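Local coordinates for GTPase-activating protein BEM3 (Saccharomyces cerevisiae S288C, PDB 6FSF) that acts as a GTPase-activating protein for CDC42 and, less efficiently, RHO1, and binds phosphatidylinositol-3-phosphate, this chain being its tandem PX-PH part, at residues Ile7-Pro13 / Ala122-Ser126; Phe16-Ile21 / Tyr104-Phe108; Ser36-Ile41 / Phe51-Ile57; Lys141-Leu145 / Glu232-Trp236. All coordinates share one frame; numbering follows the deposited sequence.

Contact 1: Ile7-Pro13 / Ala122-Ser126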
loop_
_atom_site.group_PDB
_atom_site.type_symbol
_atom_site.label_atom_id
_atom_site.label_comp_id
_atom_site.label_asym_id
_atom_site.label_seq_id
_atom_site.Cartn_x
_atom_site.Cartn_y
_atom_site.Cartn_z
ATOM N N ILE A 7 3.386 25.512 9.636
ATOM C CA ILE A 7 3.471 24.168 10.200
ATOM C C ILE A 7 4.831 23.622 9.773
ATOM O O ILE A 7 5.220 23.819 8.615
ATOM C CB ILE A 7 2.297 23.293 9.723
ATOM C CG1 ILE A 7 0.967 23.837 10.263
ATOM C CG2 ILE A 7 2.480 21.841 10.142
ATOM C CD1 ILE A 7 0.211 24.772 9.319
ATOM N N PRO A 8 5.601 22.975 10.654
ATOM C CA PRO A 8 6.979 22.604 10.296
ATOM C C PRO A 8 7.052 21.730 9.052
ATOM O O PRO A 8 6.303 20.763 8.899
ATOM C CB PRO A 8 7.474 21.846 11.534
ATOM C CG PRO A 8 6.231 21.434 12.259
ATOM C CD PRO A 8 5.288 22.574 12.037
ATOM N N LEU A 9 7.977 22.080 8.164
ATOM C CA LEU A 9 8.161 21.393 6.894
ATOM C C LEU A 9 9.328 20.418 6.992
ATOM O O LEU A 9 10.434 20.801 7.387
ATOM C CB LEU A 9 8.412 22.394 5.763
ATOM C CG LEU A 9 7.459 23.585 5.656
ATOM C CD1 LEU A 9 7.842 24.477 4.484
ATOM C CD2 LEU A 9 6.013 23.128 5.530
ATOM N N PHE A 10 9.077 19.157 6.628
ATOM C CA PHE A 10 10.150 18.171 6.626
ATOM C C PHE A 10 11.073 18.347 5.429
ATOM O O PHE A 10 12.280 18.099 5.540
ATOM C CB PHE A 10 9.578 16.752 6.633
ATOM C CG PHE A 10 8.884 16.373 7.918
ATOM C CD1 PHE A 10 8.867 17.238 9.000
ATOM C CD2 PHE A 10 8.254 15.142 8.042
ATOM C CE1 PHE A 10 8.228 16.888 10.176
ATOM C CE2 PHE A 10 7.617 14.788 9.215
ATOM C CZ PHE A 10 7.602 15.662 10.283
ATOM N N VAL A 11 10.528 18.770 4.288
ATOM C CA VAL A 11 11.298 18.988 3.067
ATOM C C VAL A 11 10.855 20.315 2.467
ATOM O O VAL A 11 9.663 20.513 2.207
ATOM C CB VAL A 11 11.113 17.850 2.046
ATOM C CG1 VAL A 11 11.845 18.175 0.753
ATOM C CG2 VAL A 11 11.601 16.524 2.619
ATOM N N GLN A 12 11.804 21.221 2.253
ATOM C CA GLN A 12 11.481 22.503 1.645
ATOM C C GLN A 12 11.033 22.295 0.199
ATOM O O GLN A 12 11.522 21.383 -0.478
ATOM C CB GLN A 12 12.689 23.439 1.691
ATOM C CG GLN A 12 13.141 23.797 3.098
ATOM C CD GLN A 12 12.120 24.629 3.847
ATOM O OE1 GLN A 12 11.624 25.632 3.334
ATOM N NE2 GLN A 12 11.798 24.214 5.066
ATOM N N PRO A 13 10.098 23.112 -0.299
ATOM C CA PRO A 13 9.619 22.915 -1.679
ATOM C C PRO A 13 10.721 22.975 -2.723
ATOM O O PRO A 13 10.671 22.232 -3.712
ATOM C CB PRO A 13 8.606 24.054 -1.855
ATOM C CG PRO A 13 8.139 24.360 -0.470
ATOM C CD PRO A 13 9.339 24.155 0.411
ATOM N N ALA A 122 4.310 20.520 0.716
ATOM C CA ALA A 122 5.251 20.271 1.804
ATOM C C ALA A 122 4.516 19.985 3.107
ATOM O O ALA A 122 4.877 19.062 3.845
ATOM C CB ALA A 122 6.192 21.463 1.966
ATOM N N GLN A 123 3.479 20.772 3.405
ATOM C CA GLN A 123 2.661 20.506 4.584
ATOM C C GLN A 123 1.992 19.143 4.490
ATOM O O GLN A 123 1.788 18.468 5.506
ATOM C CB GLN A 123 1.609 21.598 4.752
ATOM C CG GLN A 123 2.167 22.982 5.020
ATOM C CD GLN A 123 1.092 24.052 4.991
ATOM O OE1 GLN A 123 -0.016 23.825 4.499
ATOM N NE2 GLN A 123 1.415 25.225 5.521
ATOM N N PHE A 124 1.640 18.723 3.275
ATOM C CA PHE A 124 0.990 17.430 3.084
ATOM C C PHE A 124 1.867 16.291 3.596
ATOM O O PHE A 124 1.423 15.469 4.405
ATOM C CB PHE A 124 0.656 17.244 1.602
ATOM C CG PHE A 124 -0.142 16.011 1.295
ATOM C CD1 PHE A 124 -1.509 15.981 1.522
ATOM C CD2 PHE A 124 0.468 14.892 0.756
ATOM C CE1 PHE A 124 -2.249 14.852 1.232
ATOM C CE2 PHE A 124 -0.267 13.758 0.462
ATOM C CZ PHE A 124 -1.627 13.739 0.700
ATOM N N ILE A 125 3.128 16.241 3.153
ATOM C CA ILE A 125 4.023 15.152 3.543
ATOM C C ILE A 125 4.638 15.339 4.921
ATOM O O ILE A 125 5.331 14.435 5.406
ATOM C CB ILE A 125 5.160 14.970 2.519
ATOM C CG1 ILE A 125 6.122 16.160 2.560
ATOM C CG2 ILE A 125 4.593 14.807 1.118
ATOM C CD1 ILE A 125 7.308 16.022 1.625
ATOM N N SER A 126 4.409 16.482 5.567
ATOM C CA SER A 126 4.917 16.743 6.907
ATOM C C SER A 126 3.891 16.446 7.995
ATOM O O SER A 126 4.122 16.784 9.161
ATOM C CB SER A 126 5.386 18.197 7.022
ATOM O OG SER A 126 6.473 18.451 6.151
#
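The ring of F10 lies flat over the backbone of S126. S126 CA stands 4.0 Å from the centroid of the F10 ring and 17° off its normal, a CH-pi contact, and S126 O lies over a face as well, 3.8 Å from F10 CZ. With CG beside the backbone N and anti to the carbonyl carbon (chi1 -68°), the ring settles on this turn while the amide of the same residue meets the serine side chain: F10 N to S126 OG is 2.7 Å, almost straight at 171°. S126 OG in turn donates to A122 O at 2.9 Å, approaching from well above the plane of that carbonyl. The hydroxyl therefore joins the N-terminal arm to the last turn of helix 115-125, the last helix of the PX domain here. With an alanine in place of S126, F10 N would probably lose its acceptor and A122 O would be left with the weak bond from the backbone N of the same residue. Before F10, the end of the L9 side chain reaches the helix, CD2 lying 3.9 Å from both A122 CB and Q123 CG. I7 crosses the extended Q123 side chain at about a right angle, its CD1 4.0 Å from the amide NE2. After F10, V11 packs inward, with CB 4.2 Å from I125 CD1. F16 covers V11 and A122, and F51 of strand 49-55 meets the F10 ring edge-to-face.

Contact 2: Phe16-Ile21 / Tyr104-Phe108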
loop_
_atom_site.group_PDB
_atom_site.type_symbol
_atom_site.label_atom_id
_atom_site.label_comp_id
_atom_site.label_asym_id
_atom_site.label_seq_id
_atom_site.Cartn_x
_atom_site.Cartn_y
_atom_site.Cartn_z
ATOM N N PHE A 16 12.364 19.432 -3.472
ATOM C CA PHE A 16 11.585 18.263 -3.866
ATOM C C PHE A 16 12.332 17.373 -4.849
ATOM O O PHE A 16 12.018 16.182 -4.956
ATOM C CB PHE A 16 10.253 18.690 -4.480
ATOM C CG PHE A 16 9.237 19.140 -3.474
ATOM C CD1 PHE A 16 9.404 18.870 -2.126
ATOM C CD2 PHE A 16 8.105 19.828 -3.881
ATOM C CE1 PHE A 16 8.463 19.283 -1.202
ATOM C CE2 PHE A 16 7.163 20.243 -2.962
ATOM C CZ PHE A 16 7.340 19.970 -1.622
ATOM N N GLY A 17 13.309 17.922 -5.573
ATOM C CA GLY A 17 14.041 17.129 -6.544
ATOM C C GLY A 17 15.031 16.160 -5.936
ATOM O O GLY A 17 15.517 15.268 -6.638
ATOM N N THR A 18 15.337 16.307 -4.648
ATOM C CA THR A 18 16.327 15.471 -3.984
ATOM C C THR A 18 15.717 14.263 -3.282
ATOM O O THR A 18 16.427 13.571 -2.544
ATOM C CB THR A 18 17.121 16.294 -2.967
ATOM O OG1 THR A 18 16.299 16.570 -1.824
ATOM C CG2 THR A 18 17.576 17.607 -3.584
ATOM N N ILE A 19 14.430 13.993 -3.482
ATOM C CA ILE A 19 13.767 12.892 -2.796
ATOM C C ILE A 19 13.143 11.952 -3.819
ATOM O O ILE A 19 12.746 12.362 -4.916
ATOM C CB ILE A 19 12.691 13.379 -1.797
ATOM C CG1 ILE A 19 11.565 14.129 -2.522
ATOM C CG2 ILE A 19 13.313 14.246 -0.713
ATOM C CD1 ILE A 19 10.350 14.399 -1.650
ATOM N N GLN A 20 13.077 10.675 -3.451
ATOM C CA GLN A 20 12.281 9.688 -4.160
ATOM C C GLN A 20 11.114 9.274 -3.277
ATOM O O GLN A 20 11.202 9.324 -2.047
ATOM C CB GLN A 20 13.111 8.458 -4.535
ATOM C CG GLN A 20 14.436 8.761 -5.203
ATOM C CD GLN A 20 15.308 7.527 -5.322
ATOM O OE1 GLN A 20 16.450 7.515 -4.866
ATOM N NE2 GLN A 20 14.770 6.479 -5.934
ATOM N N ILE A 21 10.018 8.866 -3.910
ATOM C CA ILE A 21 8.845 8.385 -3.192
ATOM C C ILE A 21 8.627 6.920 -3.533
ATOM O O ILE A 21 9.019 6.446 -4.602
ATOM C CB ILE A 21 7.582 9.224 -3.511
ATOM C CG1 ILE A 21 7.077 8.955 -4.938
ATOM C CG2 ILE A 21 7.863 10.705 -3.314
ATOM C CD1 ILE A 21 5.922 7.962 -5.016
ATOM N N TYR A 104 2.715 10.188 -7.660
ATOM C CA TYR A 104 3.513 10.999 -6.747
ATOM C C TYR A 104 4.955 11.136 -7.210
ATOM O O TYR A 104 5.638 12.089 -6.825
ATOM C CB TYR A 104 3.448 10.420 -5.338
ATOM C CG TYR A 104 2.201 10.830 -4.591
ATOM C CD1 TYR A 104 1.937 12.167 -4.333
ATOM C CD2 TYR A 104 1.292 9.883 -4.138
ATOM C CE1 TYR A 104 0.801 12.552 -3.652
ATOM C CE2 TYR A 104 0.152 10.256 -3.460
ATOM C CZ TYR A 104 -0.090 11.595 -3.217
ATOM O OH TYR A 104 -1.227 11.976 -2.535
ATOM N N THR A 105 5.440 10.201 -8.027
ATOM C CA THR A 105 6.738 10.397 -8.665
ATOM C C THR A 105 6.704 11.610 -9.584
ATOM O O THR A 105 7.660 12.394 -9.630
ATOM C CB THR A 105 7.150 9.140 -9.440
ATOM O OG1 THR A 105 7.360 8.057 -8.522
ATOM C CG2 THR A 105 8.429 9.380 -10.226
ATOM N N SER A 106 5.601 11.789 -10.312
ATOM C CA SER A 106 5.482 12.937 -11.202
ATOM C C SER A 106 5.359 14.237 -10.415
ATOM O O SER A 106 5.923 15.264 -10.812
ATOM C CB SER A 106 4.285 12.748 -12.137
ATOM O OG SER A 106 4.418 11.567 -12.908
ATOM N N ILE A 107 4.640 14.205 -9.289
ATOM C CA ILE A 107 4.408 15.415 -8.503
ATOM C C ILE A 107 5.733 16.019 -8.050
ATOM O O ILE A 107 6.019 17.196 -8.298
ATOM C CB ILE A 107 3.490 15.105 -7.306
ATOM C CG1 ILE A 107 2.077 14.798 -7.792
ATOM C CG2 ILE A 107 3.477 16.261 -6.321
ATOM C CD1 ILE A 107 1.438 15.931 -8.572
ATOM N N PHE A 108 6.568 15.217 -7.390
ATOM C CA PHE A 108 7.850 15.684 -6.882
ATOM C C PHE A 108 8.925 15.770 -7.962
ATOM O O PHE A 108 10.095 15.990 -7.631
ATOM C CB PHE A 108 8.317 14.778 -5.738
ATOM C CG PHE A 108 7.457 14.871 -4.507
ATOM C CD1 PHE A 108 6.467 13.934 -4.264
ATOM C CD2 PHE A 108 7.627 15.909 -3.606
ATOM C CE1 PHE A 108 5.665 14.024 -3.133
ATOM C CE2 PHE A 108 6.831 16.005 -2.474
ATOM C CZ PHE A 108 5.848 15.063 -2.236
HETATM O O HOH W 1 10.139 9.243 -6.802
#
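F16 and F108 form a T-shaped pair, with the edge of F108 directed at the face of F16, centroids 4.9 Å apart and planes at 84°. The F108 CE2 corner stands over the centre of the F16 ring. With an alanine in place of F16, the edge of F108 would lose the face it rests on, and a gap is likely to open beside I121 as well.

Among the aliphatic contacts, I19 CD1 lies over a face of F108, 4.1 Å from the ring centroid, as a CH-pi contact, and I21 CG2 touches F108 CD1 at 3.6 Å. The other branch of I21, CG1, stands between the backbone N and the carbonyl carbon (chi1 72°), which carries CD1 across to Y104 CB, 3.5 Å away.

No hydrogen bond crosses directly; one water accepts from I21 N at 2.9 Å and donates only weakly to T105 OG1 at 3.5 Å; that hydroxyl has its stronger partner in N101 O.

F108 has just left helix 90-107, and I121 and I125 of helix 115-125 also pack on it. This is the hydrophobic seam of a PX domain, where the first strand of the sheet meets the helical subdomain.

Contact 3: Ser36-Ile41 / Phe51-Ile57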
loop_
_atom_site.group_PDB
_atom_site.type_symbol
_atom_site.label_atom_id
_atom_site.label_comp_id
_atom_site.label_asym_id
_atom_site.label_seq_id
_atom_site.Cartn_x
_atom_site.Cartn_y
_atom_site.Cartn_z
ATOM N N SER A 36 -5.667 3.113 4.689
ATOM C CA SER A 36 -5.061 4.334 4.174
ATOM C C SER A 36 -3.845 3.972 3.331
ATOM O O SER A 36 -3.467 2.803 3.213
ATOM C CB SER A 36 -4.695 5.292 5.307
ATOM O OG SER A 36 -3.713 4.718 6.154
ATOM N N ILE A 37 -3.221 4.997 2.761
ATOM C CA ILE A 37 -2.133 4.847 1.803
ATOM C C ILE A 37 -0.831 5.204 2.510
ATOM O O ILE A 37 -0.630 6.355 2.919
ATOM C CB ILE A 37 -2.358 5.724 0.563
ATOM C CG1 ILE A 37 -3.675 5.345 -0.119
ATOM C CG2 ILE A 37 -1.189 5.606 -0.402
ATOM C CD1 ILE A 37 -4.204 6.397 -1.067
ATOM N N LEU A 38 0.053 4.218 2.660
ATOM C CA LEU A 38 1.348 4.413 3.303
ATOM C C LEU A 38 2.390 4.777 2.252
ATOM O O LEU A 38 2.559 4.056 1.264
ATOM C CB LEU A 38 1.772 3.151 4.056
ATOM C CG LEU A 38 3.067 3.241 4.866
ATOM C CD1 LEU A 38 2.899 4.200 6.035
ATOM C CD2 LEU A 38 3.507 1.867 5.350
ATOM N N ILE A 39 3.089 5.888 2.469
ATOM C CA ILE A 39 4.018 6.445 1.494
ATOM C C ILE A 39 5.358 6.689 2.173
ATOM O O ILE A 39 5.409 7.265 3.266
ATOM C CB ILE A 39 3.481 7.754 0.883
ATOM C CG1 ILE A 39 2.158 7.504 0.167
ATOM C CG2 ILE A 39 4.509 8.363 -0.062
ATOM C CD1 ILE A 39 1.426 8.766 -0.199
ATOM N N ALA A 40 6.438 6.269 1.519
ATOM C CA ALA A 40 7.784 6.445 2.042
ATOM C C ALA A 40 8.506 7.540 1.270
ATOM O O ALA A 40 8.430 7.601 0.040
ATOM C CB ALA A 40 8.573 5.139 1.966
ATOM N N ILE A 41 9.205 8.402 2.003
ATOM C CA ILE A 41 10.018 9.467 1.427
ATOM C C ILE A 41 11.480 9.097 1.626
ATOM O O ILE A 41 11.901 8.785 2.747
ATOM C CB ILE A 41 9.695 10.831 2.062
ATOM C CG1 ILE A 41 8.270 11.256 1.709
ATOM C CG2 ILE A 41 10.683 11.885 1.595
ATOM C CD1 ILE A 41 8.058 11.503 0.232
ATOM N N PHE A 51 11.407 9.123 6.231
ATOM C CA PHE A 51 10.200 9.003 7.041
ATOM C C PHE A 51 9.093 8.385 6.199
ATOM O O PHE A 51 9.219 8.234 4.981
ATOM C CB PHE A 51 9.762 10.359 7.609
ATOM C CG PHE A 51 9.457 11.395 6.561
ATOM C CD1 PHE A 51 10.462 12.198 6.045
ATOM C CD2 PHE A 51 8.162 11.578 6.103
ATOM C CE1 PHE A 51 10.183 13.157 5.084
ATOM C CE2 PHE A 51 7.877 12.534 5.143
ATOM C CZ PHE A 51 8.890 13.324 4.632
ATOM N N LYS A 52 8.003 8.022 6.874
ATOM C CA LYS A 52 6.783 7.560 6.227
ATOM C C LYS A 52 5.606 8.386 6.726
ATOM O O LYS A 52 5.655 8.994 7.799
ATOM C CB LYS A 52 6.506 6.076 6.500
ATOM C CG LYS A 52 7.668 5.142 6.239
ATOM C CD LYS A 52 7.233 3.701 6.445
ATOM C CE LYS A 52 8.418 2.782 6.660
ATOM N NZ LYS A 52 9.177 3.176 7.882
ATOM N N PHE A 53 4.535 8.395 5.939
ATOM C CA PHE A 53 3.296 9.029 6.357
ATOM C C PHE A 53 2.129 8.262 5.755
ATOM O O PHE A 53 2.296 7.433 4.858
ATOM C CB PHE A 53 3.253 10.513 5.969
ATOM C CG PHE A 53 3.314 10.764 4.489
ATOM C CD1 PHE A 53 2.155 10.952 3.758
ATOM C CD2 PHE A 53 4.532 10.828 3.830
ATOM C CE1 PHE A 53 2.203 11.190 2.393
ATOM C CE2 PHE A 53 4.590 11.064 2.466
ATOM C CZ PHE A 53 3.422 11.247 1.749
ATOM N N SER A 54 0.935 8.544 6.269
ATOM C CA SER A 54 -0.267 7.814 5.899
ATOM C C SER A 54 -1.363 8.803 5.542
ATOM O O SER A 54 -1.571 9.787 6.255
ATOM C CB SER A 54 -0.724 6.902 7.041
ATOM O OG SER A 54 -1.896 6.193 6.685
ATOM N N LYS A 55 -2.058 8.543 4.439
ATOM C CA LYS A 55 -3.145 9.400 3.990
ATOM C C LYS A 55 -4.292 8.536 3.496
ATOM O O LYS A 55 -4.071 7.535 2.807
ATOM C CB LYS A 55 -2.698 10.342 2.863
ATOM C CG LYS A 55 -1.539 11.255 3.216
ATOM C CD LYS A 55 -1.963 12.349 4.179
ATOM C CE LYS A 55 -0.807 13.286 4.469
ATOM N NZ LYS A 55 -1.209 14.425 5.337
ATOM N N SER A 56 -5.513 8.924 3.850
ATOM C CA SER A 56 -6.681 8.315 3.239
ATOM C C SER A 56 -6.781 8.746 1.779
ATOM O O SER A 56 -6.182 9.739 1.354
ATOM C CB SER A 56 -7.954 8.707 3.991
ATOM O OG SER A 56 -8.304 10.057 3.737
ATOM N N ILE A 57 -7.546 7.977 1.000
ATOM C CA ILE A 57 -7.737 8.320 -0.407
ATOM C C ILE A 57 -8.428 9.670 -0.534
ATOM O O ILE A 57 -8.181 10.420 -1.488
ATOM C CB ILE A 57 -8.517 7.199 -1.125
ATOM C CG1 ILE A 57 -8.773 7.566 -2.590
ATOM C CG2 ILE A 57 -9.821 6.900 -0.402
ATOM C CD1 ILE A 57 -7.511 7.777 -3.398
#
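I41 lies alongside F51, while I39 crosses F53 at a slant, each isoleucine under the ring of its hydrogen-bonded partner. Both phenylalanines hold CG between the backbone N and the carbonyl carbon (chi1 60° in F51), swinging the rings across the neighbouring strand. I41 CB is 3.9 Å from the F51 centroid and I39 CB 4.0 Å from that of F53, both over a face, while I41 CG1 meets the edge of F53, 3.8 Å from CE2. Backbone bonds join the same residues: I39 N to F53 O and F53 N to I39 O, each 3.0 Å, and singly I41 N to F51 O, at 176°. Farther along, I37 and K55 pair through two more bonds. This is the antiparallel hairpin of strands 35-43 and 49-55, the second and third strands of the PX sheet. On the face of L38 and K52, L38 CD1 drops onto F53 O at 3.5 Å. Around this shell, Y104 packs on I39, and I21 on I41. K55 forms a salt bridge with D128, a hydrogen bond with T127 and a cation-pi contact with F124; K52 pairs with E49. S56 OG, at the N-cap of helix 57-70, accepts from K59 N.

Contact 4: Lys141-Leu145 / Glu232-Trp236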
loop_
_atom_site.group_PDB
_atom_site.type_symbol
_atom_site.label_atom_id
_atom_site.label_comp_id
_atom_site.label_asym_id
_atom_site.label_seq_id
_atom_site.Cartn_x
_atom_site.Cartn_y
_atom_site.Cartn_z
ATOM N N LYS A 141 8.341 -12.944 9.479
ATOM C CA LYS A 141 7.830 -12.235 8.313
ATOM C C LYS A 141 6.431 -11.720 8.615
ATOM O O LYS A 141 5.646 -12.397 9.287
ATOM C CB LYS A 141 7.801 -13.147 7.073
ATOM C CG LYS A 141 7.135 -12.541 5.840
ATOM C CD LYS A 141 8.137 -11.827 4.942
ATOM C CE LYS A 141 7.452 -11.129 3.772
ATOM N NZ LYS A 141 7.063 -9.724 4.093
ATOM N N ASP A 142 6.123 -10.523 8.120
ATOM C CA ASP A 142 4.827 -9.908 8.366
ATOM C C ASP A 142 4.434 -9.058 7.165
ATOM O O ASP A 142 5.190 -8.918 6.199
ATOM C CB ASP A 142 4.848 -9.077 9.652
ATOM C CG ASP A 142 5.969 -8.060 9.669
ATOM O OD1 ASP A 142 7.066 -8.374 9.160
ATOM O OD2 ASP A 142 5.753 -6.950 10.195
ATOM N N GLY A 143 3.243 -8.490 7.237
ATOM C CA GLY A 143 2.731 -7.650 6.173
ATOM C C GLY A 143 1.225 -7.759 6.071
ATOM O O GLY A 143 0.593 -8.643 6.646
ATOM N N SER A 144 0.652 -6.825 5.319
ATOM C CA SER A 144 -0.780 -6.823 5.061
ATOM C C SER A 144 -1.119 -7.857 3.995
ATOM O O SER A 144 -0.384 -8.022 3.017
ATOM C CB SER A 144 -1.243 -5.437 4.614
ATOM O OG SER A 144 -0.969 -4.465 5.607
ATOM N N LEU A 145 -2.238 -8.554 4.189
ATOM C CA LEU A 145 -2.648 -9.616 3.282
ATOM C C LEU A 145 -4.135 -9.492 2.985
ATOM O O LEU A 145 -4.883 -8.837 3.715
ATOM C CB LEU A 145 -2.340 -11.003 3.864
ATOM C CG LEU A 145 -0.886 -11.316 4.214
ATOM C CD1 LEU A 145 -0.785 -12.658 4.926
ATOM C CD2 LEU A 145 -0.016 -11.301 2.970
ATOM N N GLU A 232 6.106 -9.170 -2.981
ATOM C CA GLU A 232 5.702 -9.601 -1.648
ATOM C C GLU A 232 5.289 -11.066 -1.633
ATOM O O GLU A 232 5.479 -11.751 -0.622
ATOM C CB GLU A 232 4.566 -8.716 -1.132
ATOM C CG GLU A 232 5.028 -7.596 -0.217
ATOM C CD GLU A 232 5.468 -8.106 1.141
ATOM O OE1 GLU A 232 4.601 -8.577 1.908
ATOM O OE2 GLU A 232 6.681 -8.048 1.436
ATOM N N ARG A 233 4.729 -11.568 -2.738
ATOM C CA ARG A 233 4.446 -12.997 -2.818
ATOM C C ARG A 233 5.735 -13.807 -2.826
ATOM O O ARG A 233 5.819 -14.852 -2.171
ATOM C CB ARG A 233 3.603 -13.317 -4.054
ATOM C CG ARG A 233 3.352 -14.813 -4.232
ATOM C CD ARG A 233 2.240 -15.113 -5.225
ATOM N NE ARG A 233 2.608 -14.771 -6.596
ATOM C CZ ARG A 233 1.891 -15.106 -7.664
ATOM N NH1 ARG A 233 0.768 -15.797 -7.522
ATOM N NH2 ARG A 233 2.299 -14.754 -8.875
ATOM N N GLU A 234 6.751 -13.337 -3.554
ATOM C CA GLU A 234 8.054 -13.997 -3.523
ATOM C C GLU A 234 8.614 -14.029 -2.106
ATOM O O GLU A 234 9.075 -15.074 -1.632
ATOM C CB GLU A 234 9.032 -13.287 -4.461
ATOM C CG GLU A 234 8.803 -13.532 -5.942
ATOM C CD GLU A 234 9.885 -12.904 -6.802
ATOM O OE1 GLU A 234 11.073 -12.989 -6.421
ATOM O OE2 GLU A 234 9.550 -12.314 -7.851
ATOM N N LEU A 235 8.578 -12.889 -1.413
ATOM C CA LEU A 235 9.144 -12.821 -0.069
ATOM C C LEU A 235 8.386 -13.722 0.898
ATOM O O LEU A 235 8.993 -14.362 1.765
ATOM C CB LEU A 235 9.143 -11.376 0.432
ATOM C CG LEU A 235 9.960 -10.350 -0.360
ATOM C CD1 LEU A 235 10.064 -9.039 0.409
ATOM C CD2 LEU A 235 11.341 -10.897 -0.691
ATOM N N TRP A 236 7.059 -13.788 0.763
ATOM C CA TRP A 236 6.266 -14.592 1.688
ATOM C C TRP A 236 6.503 -16.082 1.477
ATOM O O TRP A 236 6.577 -16.845 2.448
ATOM C CB TRP A 236 4.782 -14.258 1.539
ATOM C CG TRP A 236 4.307 -13.227 2.514
ATOM C CD1 TRP A 236 4.113 -11.896 2.277
ATOM C CD2 TRP A 236 3.970 -13.442 3.889
ATOM N NE1 TRP A 236 3.674 -11.271 3.419
ATOM C CE2 TRP A 236 3.578 -12.199 4.423
ATOM C CE3 TRP A 236 3.961 -14.567 4.719
ATOM C CZ2 TRP A 236 3.180 -12.049 5.750
ATOM C CZ3 TRP A 236 3.567 -14.417 6.035
ATOM C CH2 TRP A 236 3.181 -13.167 6.538
#
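K141 and L145 hold the indole of W236 between them, one over each face. This is the seam of a PH domain where its C-terminal helix, 230-240, lies against the first strand of the barrel, and a tryptophan packed from that helix onto the sheet is characteristic of the fold.

The tight part is the indole itself. K141 leaves the backbone with CG anti to N (chi1 173°), which sets CG squarely over the six-membered ring of W236, 3.7 Å from its centroid and 6° off the normal. The lysine chain, bent at its second torsion and again near its end, runs over the indole so that NZ lies 4.2 Å from the centroid of the five-membered ring of W236, an off-centre cation-pi contact. On the opposite face L145 CD2 makes a CH-pi contact 4.1 Å from the centroid of the five-membered ring. The backbone closes in too: D142 C is 3.5 Å from W236 CZ2, and G143 N lies at the indole edge. G143 has a phi of 148°, at which a CB would jam against D142 O, and that CB would also crowd E232 OE1.

Toward solvent the contact thins out. Exposed L235 offers little more than its CB, 3.8 Å from K141 CE. E232 supplies the counter-charge through a salt bridge, K141 NZ to E232 OE2 at 3.2 Å, on the syn lone pair; the bond to OE1 is weak. Shorter than either bond to E232 is the one to the next residue in the chain, K141 NZ to D142 O at 2.9 Å.

Contacts 1, 2 and 3 belong to the PX domain and touch one another; contact 4 lies in the PH domain, its nearest atoms about 8 Å from those of contact 3. Contact 3 is the buried one, a regular backbone ladder with aliphatic-on-aromatic packing. Contact 2 shares its sheet, I21 reaching I41, but joins it to helix 90-107 almost wholly through apolar side chains. Contact 1 is nearer the surface and pairs one buried serine hydroxyl with apolar and CH-pi packing; I125 there packs on both F108 and F53, linking it to the other two. Contact 4 also sets a helix against a sheet, yet adds charge: a lysine shared between an indole and a carboxylate.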